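Gamma-hexachlorocyclohexane dehydrochlorinase (Novosphingobium barchaimii LL02, PDB 5KVB) probably catalyses two successive 1,2-anti dehydrochlorinations that turn gamma-hexachlorocyclohexane (lindane) into 1,3,4,6-tetrachloro-1,4-cyclohexadiene. Local coordinates at residues Q27-G30 and R34-G37; G37-I42 and G62-V67; S41-D46 and S134-R139. All blocks are in the same frame, centred on the assembly; numbering follows the deposited sequence. Where two conformers were deposited one is given.

Contact 1 of 3, residues Q27-G30 and R34-G37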
loop_
_atom_site.group_PDB
_atom_site.type_symbol
_atom_site.label_atom_id
_atom_site.label_comp_id
_atom_site.label_asym_id
_atom_site.label_seq_id
_atom_site.Cartn_x
_atom_site.Cartn_y
_atom_site.Cartn_z
ATOM N N GLN A 27 10.508 4.074 8.811
ATOM C CA GLN A 27 10.301 5.508 8.992
ATOM C C GLN A 27 8.836 5.789 9.314
ATOM O O GLN A 27 8.522 6.495 10.276
ATOM C CB GLN A 27 10.738 6.289 7.742
ATOM C CG GLN A 27 10.896 7.821 7.953
ATOM C CD GLN A 27 9.591 8.606 7.918
ATOM O OE1 GLN A 27 8.575 8.127 7.430
ATOM N NE2 GLN A 27 9.628 9.838 8.427
ATOM N N LEU A 28 7.936 5.236 8.509
ATOM C CA LEU A 28 6.507 5.492 8.694
ATOM C C LEU A 28 6.004 4.924 10.023
ATOM O O LEU A 28 5.299 5.605 10.774
ATOM C CB LEU A 28 5.697 4.911 7.529
ATOM C CG LEU A 28 5.558 5.779 6.272
ATOM C CD1 LEU A 28 6.888 5.974 5.566
ATOM C CD2 LEU A 28 4.528 5.211 5.307
ATOM N N ILE A 29 6.361 3.676 10.309
ATOM C CA ILE A 29 5.936 3.018 11.549
ATOM C C ILE A 29 6.517 3.732 12.782
ATOM O O ILE A 29 5.818 3.959 13.773
ATOM C CB ILE A 29 6.353 1.520 11.543
ATOM C CG1 ILE A 29 5.603 0.747 10.450
ATOM C CG2 ILE A 29 6.081 0.855 12.894
ATOM C CD1 ILE A 29 6.269 -0.572 10.070
ATOM N N GLY A 30 7.780 4.135 12.703
ATOM C CA GLY A 30 8.421 4.817 13.822
ATOM C C GLY A 30 7.750 6.140 14.140
ATOM O O GLY A 30 7.515 6.456 15.307
ATOM N N ARG A 34 5.252 6.217 17.357
ATOM C CA ARG A 34 6.140 6.973 18.248
ATOM C C ARG A 34 7.145 6.022 18.917
ATOM O O ARG A 34 7.316 6.020 20.142
ATOM C CB ARG A 34 5.305 7.780 19.268
ATOM C CG ARG A 34 4.270 8.666 18.580
ATOM C CD ARG A 34 3.682 9.751 19.477
ATOM N NE ARG A 34 2.812 10.625 18.692
ATOM C CZ ARG A 34 2.155 11.677 19.172
ATOM N NH1 ARG A 34 2.257 12.002 20.453
ATOM N NH2 ARG A 34 1.398 12.404 18.364
ATOM N N GLN A 35 7.803 5.208 18.084
ATOM C CA GLN A 35 8.865 4.292 18.493
ATOM C C GLN A 35 10.231 4.908 18.207
ATOM O O GLN A 35 10.723 4.875 17.073
ATOM C CB GLN A 35 8.744 2.938 17.771
ATOM C CG GLN A 35 7.496 2.143 18.140
ATOM C CD GLN A 35 7.248 0.939 17.235
ATOM O OE1 GLN A 35 7.948 0.728 16.239
ATOM N NE2 GLN A 35 6.231 0.154 17.575
ATOM N N GLU A 36 10.855 5.471 19.234
ATOM C CA GLU A 36 12.077 6.231 19.012
ATOM C C GLU A 36 13.237 5.347 18.574
ATOM O O GLU A 36 14.040 5.764 17.744
ATOM C CB GLU A 36 12.438 7.032 20.265
ATOM C CG GLU A 36 11.582 8.285 20.424
ATOM C CD GLU A 36 11.879 9.041 21.702
ATOM O OE1 GLU A 36 12.125 8.391 22.740
ATOM O OE2 GLU A 36 11.884 10.290 21.659
ATOM N N GLY A 37 13.311 4.123 19.092
ATOM C CA GLY A 37 14.349 3.186 18.699
ATOM C C GLY A 37 14.307 2.813 17.221
ATOM O O GLY A 37 15.326 2.843 16.526
#
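Gly30 and Gln35 meet where helix 10-33 ends and the chain turns into helix 36-40. The Gln35 N-H donates to Gly30 O over 3.1 Å; the bond is bent, 144° at the hydrogen. Arg34, just past the helix, has positive phi (53°), which swings the chain round. Gln35 takes the N-cap position of the next helix. Its side chain, CG beside the backbone N (chi1 -66°) and extended beyond, runs alongside Ile29, both pointing the same way, and brings OE1 to 3.8 Å from Ile29 CG2. That amide oxygen is hydrogen-bonded to Arg38 NE, so the methyl merely flanks a polar group already engaged. Arg34 directs its CB away from helix 10-33, and its NH2 is hydrogen-bonded to Trp75 O; the side chain also makes a cation-pi contact with Trp72. Ile29 packs on Arg86 of a second subunit, and its side chain is about 6 Å from that of the likely catalytic Asp32. With a backbone bond from Gln35 N to Gly30 O across it and little apolar contact, this junction is a polar turn between helices, held mainly through main-chain atoms.

Contact 2 of 3, residues G37-I42 and G62-V67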
loop_
_atom_site.group_PDB
_atom_site.type_symbol
_atom_site.label_atom_id
_atom_site.label_comp_id
_atom_site.label_asym_id
_atom_site.label_seq_id
_atom_site.Cartn_x
_atom_site.Cartn_y
_atom_site.Cartn_z
ATOM N N GLY A 37 13.311 4.123 19.092
ATOM C CA GLY A 37 14.349 3.186 18.699
ATOM C C GLY A 37 14.307 2.813 17.221
ATOM O O GLY A 37 15.326 2.843 16.526
ATOM N N ARG A 38 13.119 2.463 16.741
ATOM C CA ARG A 38 12.949 2.110 15.337
ATOM C C ARG A 38 13.276 3.307 14.447
ATOM O O ARG A 38 13.998 3.170 13.459
ATOM C CB ARG A 38 11.520 1.615 15.063
ATOM C CG ARG A 38 11.274 1.244 13.591
ATOM C CD ARG A 38 9.814 0.847 13.294
ATOM N NE ARG A 38 9.341 -0.251 14.138
ATOM C CZ ARG A 38 9.394 -1.536 13.811
ATOM N NH1 ARG A 38 9.887 -1.924 12.643
ATOM N NH2 ARG A 38 8.933 -2.454 14.657
ATOM N N LEU A 39 12.761 4.475 14.802
ATOM C CA LEU A 39 12.964 5.668 13.990
ATOM C C LEU A 39 14.429 6.113 13.940
ATOM O O LEU A 39 14.905 6.568 12.896
ATOM C CB LEU A 39 12.086 6.818 14.512
ATOM C CG LEU A 39 12.095 8.146 13.747
ATOM C CD1 LEU A 39 11.751 7.987 12.255
ATOM C CD2 LEU A 39 11.136 9.119 14.404
ATOM N N ALA A 40 15.144 5.978 15.056
ATOM C CA ALA A 40 16.544 6.400 15.099
ATOM C C ALA A 40 17.461 5.479 14.292
ATOM O O ALA A 40 18.482 5.923 13.767
ATOM C CB ALA A 40 17.030 6.478 16.549
ATOM N N SER A 41 17.080 4.208 14.180
ATOM C CA SER A 41 17.927 3.160 13.621
ATOM C C SER A 41 18.190 3.270 12.115
ATOM O O SER A 41 19.129 2.655 11.612
ATOM C CB SER A 41 17.308 1.777 13.897
ATOM O OG SER A 41 16.098 1.599 13.177
ATOM N N ILE A 42 17.373 4.041 11.408
ATOM C CA ILE A 42 17.355 4.006 9.943
ATOM C C ILE A 42 18.190 5.093 9.251
ATOM O O ILE A 42 18.234 5.130 8.015
ATOM C CB ILE A 42 15.901 4.119 9.410
ATOM C CG1 ILE A 42 15.334 5.512 9.710
ATOM C CG2 ILE A 42 15.004 3.028 10.005
ATOM C CD1 ILE A 42 13.832 5.688 9.392
ATOM N N GLY A 62 18.468 14.415 14.954
ATOM C CA GLY A 62 17.682 15.413 14.257
ATOM C C GLY A 62 16.270 14.939 13.943
ATOM O O GLY A 62 15.296 15.698 14.080
ATOM N N ALA A 63 16.160 13.689 13.505
ATOM C CA ALA A 63 14.861 13.068 13.251
ATOM C C ALA A 63 14.000 13.072 14.514
ATOM O O ALA A 63 12.816 13.425 14.467
ATOM C CB ALA A 63 15.052 11.629 12.727
ATOM N N LEU A 64 14.592 12.703 15.646
ATOM C CA LEU A 64 13.838 12.695 16.903
ATOM C C LEU A 64 13.496 14.110 17.377
ATOM O O LEU A 64 12.432 14.335 17.964
ATOM C CB LEU A 64 14.616 11.934 17.978
ATOM C CG LEU A 64 14.733 10.429 17.710
ATOM C CD1 LEU A 64 15.438 9.725 18.863
ATOM C CD2 LEU A 64 13.364 9.811 17.462
ATOM N N ASP A 65 14.376 15.070 17.114
ATOM C CA ASP A 65 14.088 16.466 17.437
ATOM C C ASP A 65 12.873 16.973 16.657
ATOM O O ASP A 65 11.976 17.614 17.212
ATOM C CB ASP A 65 15.307 17.335 17.134
ATOM C CG ASP A 65 15.160 18.748 17.659
ATOM O OD1 ASP A 65 14.701 18.910 18.812
ATOM O OD2 ASP A 65 15.504 19.693 16.920
ATOM N N LEU A 66 12.841 16.677 15.366
ATOM C CA LEU A 66 11.736 17.083 14.510
ATOM C C LEU A 66 10.404 16.514 14.984
ATOM O O LEU A 66 9.416 17.243 15.076
ATOM C CB LEU A 66 11.996 16.648 13.059
ATOM C CG LEU A 66 10.836 16.850 12.072
ATOM C CD1 LEU A 66 10.475 18.336 11.957
ATOM C CD2 LEU A 66 11.179 16.256 10.710
ATOM N N VAL A 67 10.353 15.218 15.276
ATOM C CA VAL A 67 9.064 14.648 15.644
ATOM C C VAL A 67 8.668 15.029 17.081
ATOM O O VAL A 67 7.511 15.368 17.323
ATOM C CB VAL A 67 9.028 13.114 15.448
ATOM C CG1 VAL A 67 9.105 12.785 13.965
ATOM C CG2 VAL A 67 10.150 12.425 16.198
#
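Leu39 is the main bump of helix 36-40, and it enters a shallow hollow on helix 59-71 edged by Leu64 and Val67, residues one turn apart. Its CG stands anti to the backbone N (chi1 -177°), which carries the isobutyl group out toward the other helix, and one methyl, CD2, does the touching: it lies 3.8 Å from Leu64 CD2 and 3.9 Å from Val67 CG2. The two meetings differ in direction. Leu39 and Leu64 slide past each other in opposite senses, flank against flank, whereas Leu39 and Val67 approach tip to tip. Ala63 CB is directed toward helix 36-40 but stays 4.7 Å from Leu39 CG. The forked end of Leu64 serves both neighbours in helix 36-40, since its other methyl, CD1, comes within 4.3 Å of Ala40 CB, a smaller bump beside Leu39. No hydrogen bond crosses, and the backbones stay 7.1 Å apart at their closest CA atoms, those of Ala40 and Leu64. Beyond the pair, Trp49 of strand 47-51 packs on Ala63 and Val67 as well, while Arg38 points to helix 10-33 and pairs with Asp26. This is apolar helix-to-helix packing within the SnoaL-like domain of the NTF2 clan, whose cone-like fold wraps a curved sheet around helices; here it joins the short second helix to the third.

Contact 3 of 3, residues S41-D46 and S134-R139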
loop_
_atom_site.group_PDB
_atom_site.type_symbol
_atom_site.label_atom_id
_atom_site.label_comp_id
_atom_site.label_asym_id
_atom_site.label_seq_id
_atom_site.Cartn_x
_atom_site.Cartn_y
_atom_site.Cartn_z
ATOM N N SER A 41 17.080 4.208 14.180
ATOM C CA SER A 41 17.927 3.160 13.621
ATOM C C SER A 41 18.190 3.270 12.115
ATOM O O SER A 41 19.129 2.655 11.612
ATOM C CB SER A 41 17.308 1.777 13.897
ATOM O OG SER A 41 16.098 1.599 13.177
ATOM N N ILE A 42 17.373 4.041 11.408
ATOM C CA ILE A 42 17.355 4.006 9.943
ATOM C C ILE A 42 18.190 5.093 9.251
ATOM O O ILE A 42 18.234 5.130 8.015
ATOM C CB ILE A 42 15.901 4.119 9.410
ATOM C CG1 ILE A 42 15.334 5.512 9.710
ATOM C CG2 ILE A 42 15.004 3.028 10.005
ATOM C CD1 ILE A 42 13.832 5.688 9.392
ATOM N N TRP A 43 18.854 5.959 10.027
ATOM C CA TRP A 43 19.555 7.141 9.489
ATOM C C TRP A 43 21.071 7.094 9.653
ATOM O O TRP A 43 21.565 6.834 10.753
ATOM C CB TRP A 43 19.083 8.428 10.185
ATOM C CG TRP A 43 17.603 8.633 10.269
ATOM C CD1 TRP A 43 16.790 8.269 11.306
ATOM C CD2 TRP A 43 16.758 9.234 9.286
ATOM N NE1 TRP A 43 15.489 8.616 11.032
ATOM C CE2 TRP A 43 15.438 9.198 9.790
ATOM C CE3 TRP A 43 16.985 9.792 8.025
ATOM C CZ2 TRP A 43 14.347 9.718 9.080
ATOM C CZ3 TRP A 43 15.902 10.307 7.317
ATOM C CH2 TRP A 43 14.601 10.271 7.852
ATOM N N TRP A 44 21.810 7.425 8.600
ATOM C CA TRP A 44 23.233 7.753 8.789
ATOM C C TRP A 44 23.337 9.031 9.625
ATOM O O TRP A 44 22.414 9.844 9.644
ATOM C CB TRP A 44 23.945 7.941 7.448
ATOM C CG TRP A 44 24.070 6.686 6.639
ATOM C CD1 TRP A 44 23.605 6.474 5.369
ATOM C CD2 TRP A 44 24.704 5.470 7.048
ATOM N NE1 TRP A 44 23.915 5.194 4.966
ATOM C CE2 TRP A 44 24.585 4.555 5.977
ATOM C CE3 TRP A 44 25.350 5.056 8.220
ATOM C CZ2 TRP A 44 25.086 3.255 6.046
ATOM C CZ3 TRP A 44 25.850 3.767 8.285
ATOM C CH2 TRP A 44 25.713 2.881 7.206
ATOM N N ASP A 45 24.460 9.219 10.311
ATOM C CA ASP A 45 24.589 10.389 11.181
ATOM C C ASP A 45 24.595 11.707 10.411
ATOM O O ASP A 45 24.265 12.764 10.991
ATOM C CB ASP A 45 25.848 10.279 12.047
ATOM C CG ASP A 45 25.702 9.256 13.160
ATOM O OD1 ASP A 45 24.561 8.883 13.498
ATOM O OD2 ASP A 45 26.735 8.839 13.721
ATOM N N ASP A 46 24.929 11.660 9.118
ATOM C CA ASP A 46 24.871 12.853 8.276
ATOM C C ASP A 46 23.659 12.878 7.336
ATOM O O ASP A 46 23.596 13.688 6.418
ATOM C CB ASP A 46 26.178 13.007 7.476
ATOM C CG ASP A 46 26.490 11.797 6.606
ATOM O OD1 ASP A 46 25.978 10.688 6.891
ATOM O OD2 ASP A 46 27.257 11.955 5.626
ATOM N N SER A 134 20.063 8.342 3.569
ATOM C CA SER A 134 20.918 9.528 3.496
ATOM C C SER A 134 20.092 10.800 3.292
ATOM O O SER A 134 20.544 11.886 3.651
ATOM C CB SER A 134 21.961 9.403 2.382
ATOM O OG SER A 134 21.373 9.081 1.139
ATOM N N LYS A 135 18.907 10.685 2.695
ATOM C CA LYS A 135 18.009 11.837 2.499
ATOM C C LYS A 135 16.532 11.447 2.562
ATOM O O LYS A 135 16.146 10.379 2.065
ATOM C CB LYS A 135 18.234 12.505 1.136
ATOM C CG LYS A 135 19.623 13.011 0.832
ATOM C CD LYS A 135 19.626 13.812 -0.481
ATOM C CE LYS A 135 21.055 14.163 -0.878
ATOM N NZ LYS A 135 21.097 15.030 -2.090
ATOM N N LEU A 136 15.703 12.335 3.111
ATOM C CA LEU A 136 14.249 12.236 2.963
ATOM C C LEU A 136 13.684 13.630 2.786
ATOM O O LEU A 136 14.025 14.548 3.539
ATOM C CB LEU A 136 13.596 11.545 4.164
ATOM C CG LEU A 136 12.054 11.460 4.150
ATOM C CD1 LEU A 136 11.505 10.703 2.924
ATOM C CD2 LEU A 136 11.535 10.830 5.430
ATOM N N ASN A 137 12.835 13.767 1.772
ATOM C CA ASN A 137 12.143 15.008 1.469
ATOM C C ASN A 137 10.657 14.687 1.425
ATOM O O ASN A 137 10.239 13.791 0.703
ATOM C CB ASN A 137 12.645 15.577 0.135
ATOM C CG ASN A 137 12.025 16.905 -0.221
ATOM O OD1 ASN A 137 12.651 17.958 -0.046
ATOM N ND2 ASN A 137 10.803 16.871 -0.742
ATOM N N GLY A 138 9.862 15.387 2.226
ATOM C CA GLY A 138 8.424 15.202 2.206
ATOM C C GLY A 138 7.734 16.442 1.668
ATOM O O GLY A 138 8.012 17.553 2.128
ATOM N N ARG A 139 6.856 16.247 0.686
ATOM C CA ARG A 139 6.046 17.315 0.104
ATOM C C ARG A 139 4.559 16.955 0.131
ATOM O O ARG A 139 4.165 15.863 -0.285
ATOM C CB ARG A 139 6.500 17.603 -1.331
ATOM C CG ARG A 139 5.530 18.454 -2.135
ATOM C CD ARG A 139 6.196 19.027 -3.378
ATOM N NE ARG A 139 7.321 18.207 -3.808
ATOM C CZ ARG A 139 7.242 17.235 -4.711
ATOM N NH1 ARG A 139 6.084 16.957 -5.297
ATOM N NH2 ARG A 139 8.326 16.541 -5.029
#
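Trp43 presents the rim of its indole, not a face, to Leu136: CH2 lies 3.9 Å from Leu136 CD2, which sits near the ring plane. The contact belongs to the curved-sheet core of the NTF2-like fold, where the short strand 43-44 passes the long strand 130-145 at its bulge, the touching parts running 110° apart. The side chains meet at a slant, and the six-membered ring also rests against the root of Leu136, with CH2 4.0 Å from Leu136 CB. Trp43 does not aim its CB at the other strand; with CG anti to its own carbonyl carbon (chi1 -50°), it is the far end of the long indole that bridges the distance. On one face of the indole, Ile42 CG1 stands 3.4 Å above the plane, toward the rim. Trp49 and Phe133 meet the same indole with their rings, and Leu136 also packs on Gln27 of helix 10-33 and Tyr120 of strand 113-127, so the strand-to-strand contact is buried. The other end of the contact is more polar. Ser134 and Lys135 both face Glu123, a classic beta bulge at the corner of the strand, and Ser134 OG is hydrogen-bonded to Glu123 OE2. Trp44 NE1 is hydrogen-bonded to Glu125 O, and Asp46 forms a salt bridge with Arg127. Next to Ser134 the packing is looser: the pyrrole carbon Trp44 CD1 comes no nearer than 4.4 Å to Ser134 N and 4.5 Å to Ser134 CB.

From the N terminus, helix 10-33 leads straight into contact 1, which closes the tight turn to helix 36-40. Contact 2 starts at Gly37, where contact 1 ends, and closes a loop of 19 residues, including strands 47-51 and 55-58, by bringing in helix 59-71. Contact 3 closes the longest loop, 87 residues, reaching strand 130-145, which lies between strands 47-51 and 113-127. Contacts 2 and 3 share Ser41-Ile42 on their opening side, but contact 2 closes at helix 59-71, well before contact 3 closes. The three sites also touch: Gln27 NE2 lies 3.7 Å from Leu136 CD2, and Ala63 CB 3.5 Å from Trp43 NE1, so helix 10-33, helix 59-71 and strand 130-145 are tied through these residues.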